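PDB 6B2V: SorB from Sorangium cellulosum, which contains, in module nine of the sorangicin polyketide assembly line, a dehydratase-like pyran synthase domain, the part present here, which forms a pyran ring in the growing antibiotic chain. Local coordinates for residues Cys101-Ala115 with Val118-Phe132. Sequence-based numbering, arbitrary orientation.
Sequences CELRVVLSDAESGRA and VSSSRGVHARGLLVF
Two successive antiparallel hairpins of the probable N-terminal hotdog of a dehydratase-like double hotdog meet here; strand 113-120 lies between 101-110 and 123-132, antiparallel to both. Arg104 and Ser119 exchange two backbone hydrogen bonds, N to O 2.9 Å each way; Arg114 and Leu130 form the matching pair in the second hairpin, and Phe132 N donates to Ser112 O at 3.0 Å.

The Phe132 ring lies over Gly113, whose CA sits 3.5 Å from the ring centroid and 5° off its normal, a CH-pi contact. Arg114, bent at chi2 (-77°), brings NH1 to 3.6 Å from Phe132 CZ, with guanidinium and ring planes 58° apart. Phe132 CZ lies over one guanidinium face and Asp109 OD1 over the opposite one, by charge alone with no N-H aimed at it. NH1 also donates to Gly113 O, from the face of that carbonyl opposite Ala110 N.

Leu103 CG meets Val118 CG1 at 3.5 Å, and its CD1 reaches His125 CD2 obliquely. Ser120 OG and His125 NE2 share a 2.7 Å hydrogen bond, and ND1 is hydrogen-bonded to Ser92 O. OG also accepts from Arg122 N, an ST turn. Opposite Val118, His125 and Ala126 make a classic bulge. Leu103 and His125 touch helix 64-77, the sheet-around-a-helix layout of a hotdog fold.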
loop_
_atom_site.group_PDB
_atom_site.type_symbol
_atom_site.label_atom_id
_atom_site.label_comp_id
_atom_site.label_asym_id
_atom_site.label_seq_id
_atom_site.Cartn_x
_atom_site.Cartn_y
_atom_site.Cartn_z
ATOM N N CYS A 101 12.389 0.072 18.081
ATOM C CA CYS A 101 11.895 -1.290 17.980
ATOM C C CYS A 101 12.415 -1.986 16.745
ATOM O O CYS A 101 12.560 -1.398 15.714
ATOM C CB CYS A 101 10.372 -1.265 17.911
ATOM S SG CYS A 101 9.481 -2.796 18.277
ATOM N N GLU A 102 12.632 -3.273 16.859
ATOM C CA GLU A 102 13.056 -4.042 15.737
ATOM C C GLU A 102 11.862 -4.669 15.049
ATOM O O GLU A 102 10.958 -5.050 15.673
ATOM C CB GLU A 102 13.994 -5.151 16.191
ATOM C CG GLU A 102 14.477 -6.085 15.099
ATOM C CD GLU A 102 15.081 -7.417 15.585
ATOM O OE1 GLU A 102 14.392 -8.315 16.021
ATOM O OE2 GLU A 102 16.239 -7.585 15.467
ATOM N N LEU A 103 11.900 -4.718 13.738
ATOM C CA LEU A 103 10.893 -5.390 12.943
ATOM C C LEU A 103 11.609 -6.454 12.143
ATOM O O LEU A 103 12.624 -6.176 11.587
ATOM C CB LEU A 103 10.198 -4.408 12.016
ATOM C CG LEU A 103 8.828 -4.737 11.516
ATOM C CD1 LEU A 103 7.864 -5.031 12.611
ATOM C CD2 LEU A 103 8.319 -3.574 10.712
ATOM N N ARG A 104 11.039 -7.637 12.109
ATOM C CA ARG A 104 11.614 -8.755 11.399
ATOM C C ARG A 104 10.665 -9.307 10.382
ATOM O O ARG A 104 9.523 -9.302 10.615
ATOM C CB ARG A 104 11.997 -9.853 12.388
ATOM C CG ARG A 104 12.703 -11.026 11.769
ATOM C CD ARG A 104 12.965 -12.145 12.755
ATOM N NE ARG A 104 13.666 -11.712 13.952
ATOM C CZ ARG A 104 13.715 -12.447 15.054
ATOM N NH1 ARG A 104 13.085 -13.591 15.101
ATOM N NH2 ARG A 104 14.357 -12.040 16.116
ATOM N N VAL A 105 11.182 -9.697 9.231
ATOM C CA VAL A 105 10.372 -10.297 8.218
ATOM C C VAL A 105 10.992 -11.627 7.870
ATOM O O VAL A 105 12.126 -11.683 7.567
ATOM C CB VAL A 105 10.208 -9.384 6.982
ATOM C CG1 VAL A 105 11.523 -8.998 6.397
ATOM C CG2 VAL A 105 9.357 -10.035 5.937
ATOM N N VAL A 106 10.199 -12.671 7.914
ATOM C CA VAL A 106 10.634 -14.016 7.617
ATOM C C VAL A 106 10.004 -14.506 6.317
ATOM O O VAL A 106 8.845 -14.398 6.131
ATOM C CB VAL A 106 10.226 -14.960 8.763
ATOM C CG1 VAL A 106 10.639 -16.394 8.492
ATOM C CG2 VAL A 106 10.848 -14.512 10.037
ATOM N N LEU A 107 10.820 -15.057 5.442
ATOM C CA LEU A 107 10.383 -15.572 4.176
ATOM C C LEU A 107 10.490 -17.073 4.178
ATOM O O LEU A 107 11.477 -17.558 4.546
ATOM C CB LEU A 107 11.285 -15.054 3.084
ATOM C CG LEU A 107 11.449 -13.545 2.978
ATOM C CD1 LEU A 107 12.408 -13.201 1.842
ATOM C CD2 LEU A 107 10.095 -12.926 2.722
ATOM N N SER A 108 9.460 -17.758 3.761
ATOM C CA SER A 108 9.435 -19.205 3.706
ATOM C C SER A 108 8.911 -19.700 2.362
ATOM O O SER A 108 8.199 -19.035 1.711
ATOM C CB SER A 108 8.587 -19.739 4.815
ATOM O OG SER A 108 7.281 -19.276 4.707
ATOM N N ASP A 109 9.286 -20.906 1.975
ATOM C CA ASP A 109 8.892 -21.420 0.688
ATOM C C ASP A 109 7.396 -21.595 0.568
ATOM O O ASP A 109 6.765 -22.014 1.452
ATOM C CB ASP A 109 9.591 -22.762 0.407
ATOM C CG ASP A 109 11.069 -22.618 0.118
ATOM O OD1 ASP A 109 11.697 -21.588 0.430
ATOM O OD2 ASP A 109 11.640 -23.595 -0.388
ATOM N N ALA A 110 6.854 -21.193 -0.565
ATOM C CA ALA A 110 5.444 -21.301 -0.926
ATOM C C ALA A 110 5.320 -21.510 -2.428
ATOM O O ALA A 110 6.227 -21.262 -3.167
ATOM C CB ALA A 110 4.643 -20.076 -0.527
ATOM N N GLU A 111 4.154 -21.951 -2.853
ATOM C CA GLU A 111 3.893 -22.221 -4.265
ATOM C C GLU A 111 4.016 -20.973 -5.093
ATOM O O GLU A 111 4.581 -21.012 -6.126
ATOM C CB GLU A 111 2.537 -22.884 -4.452
ATOM C CG GLU A 111 1.960 -22.957 -5.865
ATOM C CD GLU A 111 1.007 -24.126 -6.045
ATOM O OE1 GLU A 111 0.448 -24.565 -5.048
ATOM O OE2 GLU A 111 0.817 -24.604 -7.164
ATOM N N SER A 112 3.496 -19.876 -4.622
ATOM C CA SER A 112 3.630 -18.643 -5.357
ATOM C C SER A 112 5.061 -18.116 -5.435
ATOM O O SER A 112 5.359 -17.294 -6.266
ATOM C CB SER A 112 2.784 -17.572 -4.706
ATOM O OG SER A 112 1.443 -17.770 -5.013
ATOM N N GLY A 113 5.848 -18.457 -4.446
ATOM C CA GLY A 113 7.170 -17.936 -4.318
ATOM C C GLY A 113 7.568 -18.046 -2.860
ATOM O O GLY A 113 8.265 -18.923 -2.465
ATOM N N ARG A 114 7.198 -17.040 -2.085
ATOM C CA ARG A 114 7.471 -17.062 -0.669
ATOM C C ARG A 114 6.359 -16.509 0.162
ATOM O O ARG A 114 5.723 -15.596 -0.218
ATOM C CB ARG A 114 8.651 -16.191 -0.297
ATOM C CG ARG A 114 9.972 -16.540 -0.895
ATOM C CD ARG A 114 10.593 -17.726 -0.190
ATOM N NE ARG A 114 11.906 -18.000 -0.733
ATOM C CZ ARG A 114 12.144 -18.821 -1.747
ATOM N NH1 ARG A 114 11.204 -19.509 -2.319
ATOM N NH2 ARG A 114 13.362 -18.985 -2.149
ATOM N N ALA A 115 6.125 -17.133 1.285
ATOM C CA ALA A 115 5.241 -16.545 2.253
ATOM C C ALA A 115 6.081 -15.587 3.110
ATOM O O ALA A 115 7.216 -15.814 3.338
ATOM C CB ALA A 115 4.599 -17.603 3.126
ATOM N N VAL A 118 5.660 -10.472 8.932
ATOM C CA VAL A 118 6.390 -9.415 9.563
ATOM C C VAL A 118 5.978 -9.343 11.031
ATOM O O VAL A 118 4.848 -9.236 11.323
ATOM C CB VAL A 118 6.100 -8.051 8.946
ATOM C CG1 VAL A 118 7.032 -7.041 9.546
ATOM C CG2 VAL A 118 6.319 -8.090 7.464
ATOM N N SER A 119 6.956 -9.454 11.906
ATOM C CA SER A 119 6.731 -9.456 13.324
ATOM C C SER A 119 7.751 -8.707 14.138
ATOM O O SER A 119 8.757 -8.343 13.699
ATOM C CB SER A 119 6.723 -10.879 13.834
ATOM O OG SER A 119 7.949 -11.453 13.644
ATOM N N SER A 120 7.385 -8.576 15.384
ATOM C CA SER A 120 8.188 -7.966 16.394
ATOM C C SER A 120 7.944 -8.611 17.733
ATOM O O SER A 120 7.154 -9.464 17.880
ATOM C CB SER A 120 7.869 -6.484 16.564
ATOM O OG SER A 120 6.629 -6.263 17.145
ATOM N N SER A 121 8.514 -8.021 18.761
ATOM C CA SER A 121 8.237 -8.494 20.106
ATOM C C SER A 121 6.813 -8.187 20.536
ATOM O O SER A 121 6.384 -8.629 21.567
ATOM C CB SER A 121 9.250 -7.957 21.102
ATOM O OG SER A 121 9.182 -6.595 21.176
ATOM N N ARG A 122 6.104 -7.408 19.741
ATOM C CA ARG A 122 4.749 -7.030 19.985
ATOM C C ARG A 122 3.736 -7.820 19.170
ATOM O O ARG A 122 2.603 -7.451 19.099
ATOM C CB ARG A 122 4.577 -5.526 19.753
ATOM C CG ARG A 122 5.658 -4.696 20.374
ATOM C CD ARG A 122 5.433 -3.209 20.160
ATOM N NE ARG A 122 6.543 -2.361 20.561
ATOM C CZ ARG A 122 6.668 -1.085 20.258
ATOM N NH1 ARG A 122 5.746 -0.452 19.590
ATOM N NH2 ARG A 122 7.712 -0.422 20.671
ATOM N N GLY A 123 4.161 -8.887 18.531
ATOM C CA GLY A 123 3.232 -9.679 17.785
ATOM C C GLY A 123 3.432 -9.730 16.294
ATOM O O GLY A 123 4.449 -9.375 15.824
ATOM N N VAL A 124 2.422 -10.195 15.603
ATOM C CA VAL A 124 2.489 -10.292 14.174
ATOM C C VAL A 124 1.772 -9.074 13.599
ATOM O O VAL A 124 0.732 -8.717 14.012
ATOM C CB VAL A 124 1.905 -11.582 13.680
ATOM C CG1 VAL A 124 1.834 -11.614 12.169
ATOM C CG2 VAL A 124 2.728 -12.733 14.214
ATOM N N HIS A 125 2.437 -8.409 12.670
ATOM C CA HIS A 125 1.889 -7.195 12.070
ATOM C C HIS A 125 1.337 -7.329 10.664
ATOM O O HIS A 125 0.371 -6.726 10.324
ATOM C CB HIS A 125 2.962 -6.089 12.101
ATOM C CG HIS A 125 3.520 -5.836 13.463
ATOM N ND1 HIS A 125 2.789 -5.248 14.459
ATOM C CD2 HIS A 125 4.708 -6.150 14.015
ATOM C CE1 HIS A 125 3.511 -5.194 15.551
ATOM N NE2 HIS A 125 4.680 -5.741 15.311
ATOM N N ALA A 126 1.976 -8.181 9.878
ATOM C CA ALA A 126 1.578 -8.402 8.536
ATOM C C ALA A 126 2.042 -9.751 8.021
ATOM O O ALA A 126 3.004 -10.243 8.452
ATOM C CB ALA A 126 2.161 -7.300 7.659
ATOM N N ARG A 127 1.323 -10.268 7.058
ATOM C CA ARG A 127 1.682 -11.465 6.358
ATOM C C ARG A 127 1.107 -11.455 4.960
ATOM O O ARG A 127 0.258 -10.715 4.632
ATOM C CB ARG A 127 1.226 -12.709 7.089
ATOM C CG ARG A 127 -0.229 -12.992 6.926
ATOM C CD ARG A 127 -0.636 -14.271 7.573
ATOM N NE ARG A 127 -1.855 -14.762 6.995
ATOM C CZ ARG A 127 -2.756 -15.420 7.685
ATOM N NH1 ARG A 127 -2.520 -15.615 8.961
ATOM N NH2 ARG A 127 -3.854 -15.840 7.112
ATOM N N GLY A 128 1.643 -12.306 4.140
ATOM C CA GLY A 128 1.186 -12.427 2.799
ATOM C C GLY A 128 2.049 -13.340 1.962
ATOM O O GLY A 128 2.875 -14.003 2.478
ATOM N N LEU A 129 1.837 -13.268 0.656
ATOM C CA LEU A 129 2.564 -14.096 -0.279
ATOM C C LEU A 129 3.298 -13.262 -1.314
ATOM O O LEU A 129 2.715 -12.468 -1.921
ATOM C CB LEU A 129 1.608 -14.982 -1.050
ATOM C CG LEU A 129 0.764 -16.007 -0.319
ATOM C CD1 LEU A 129 -0.255 -16.611 -1.260
ATOM C CD2 LEU A 129 1.626 -17.097 0.264
ATOM N N LEU A 130 4.574 -13.500 -1.477
ATOM C CA LEU A 130 5.343 -12.854 -2.504
ATOM C C LEU A 130 5.332 -13.757 -3.727
ATOM O O LEU A 130 5.719 -14.878 -3.635
ATOM C CB LEU A 130 6.760 -12.614 -2.016
ATOM C CG LEU A 130 6.955 -11.537 -0.971
ATOM C CD1 LEU A 130 8.041 -11.902 -0.017
ATOM C CD2 LEU A 130 7.315 -10.199 -1.568
ATOM N N VAL A 131 4.874 -13.226 -4.851
ATOM C CA VAL A 131 4.747 -13.958 -6.080
ATOM C C VAL A 131 5.939 -13.672 -6.978
ATOM O O VAL A 131 6.211 -12.558 -7.298
ATOM C CB VAL A 131 3.501 -13.495 -6.823
ATOM C CG1 VAL A 131 3.316 -14.267 -8.106
ATOM C CG2 VAL A 131 2.275 -13.590 -5.925
ATOM N N PHE A 132 6.602 -14.745 -7.339
ATOM C CA PHE A 132 7.776 -14.695 -8.140
ATOM C C PHE A 132 7.425 -14.459 -9.579
ATOM O O PHE A 132 6.370 -14.694 -10.024
ATOM C CB PHE A 132 8.500 -16.036 -8.051
ATOM C CG PHE A 132 9.323 -16.240 -6.805
ATOM C CD1 PHE A 132 9.342 -15.338 -5.799
ATOM C CD2 PHE A 132 10.063 -17.381 -6.652
ATOM C CE1 PHE A 132 10.087 -15.546 -4.680
ATOM C CE2 PHE A 132 10.830 -17.600 -5.554
ATOM C CZ PHE A 132 10.847 -16.679 -4.560
#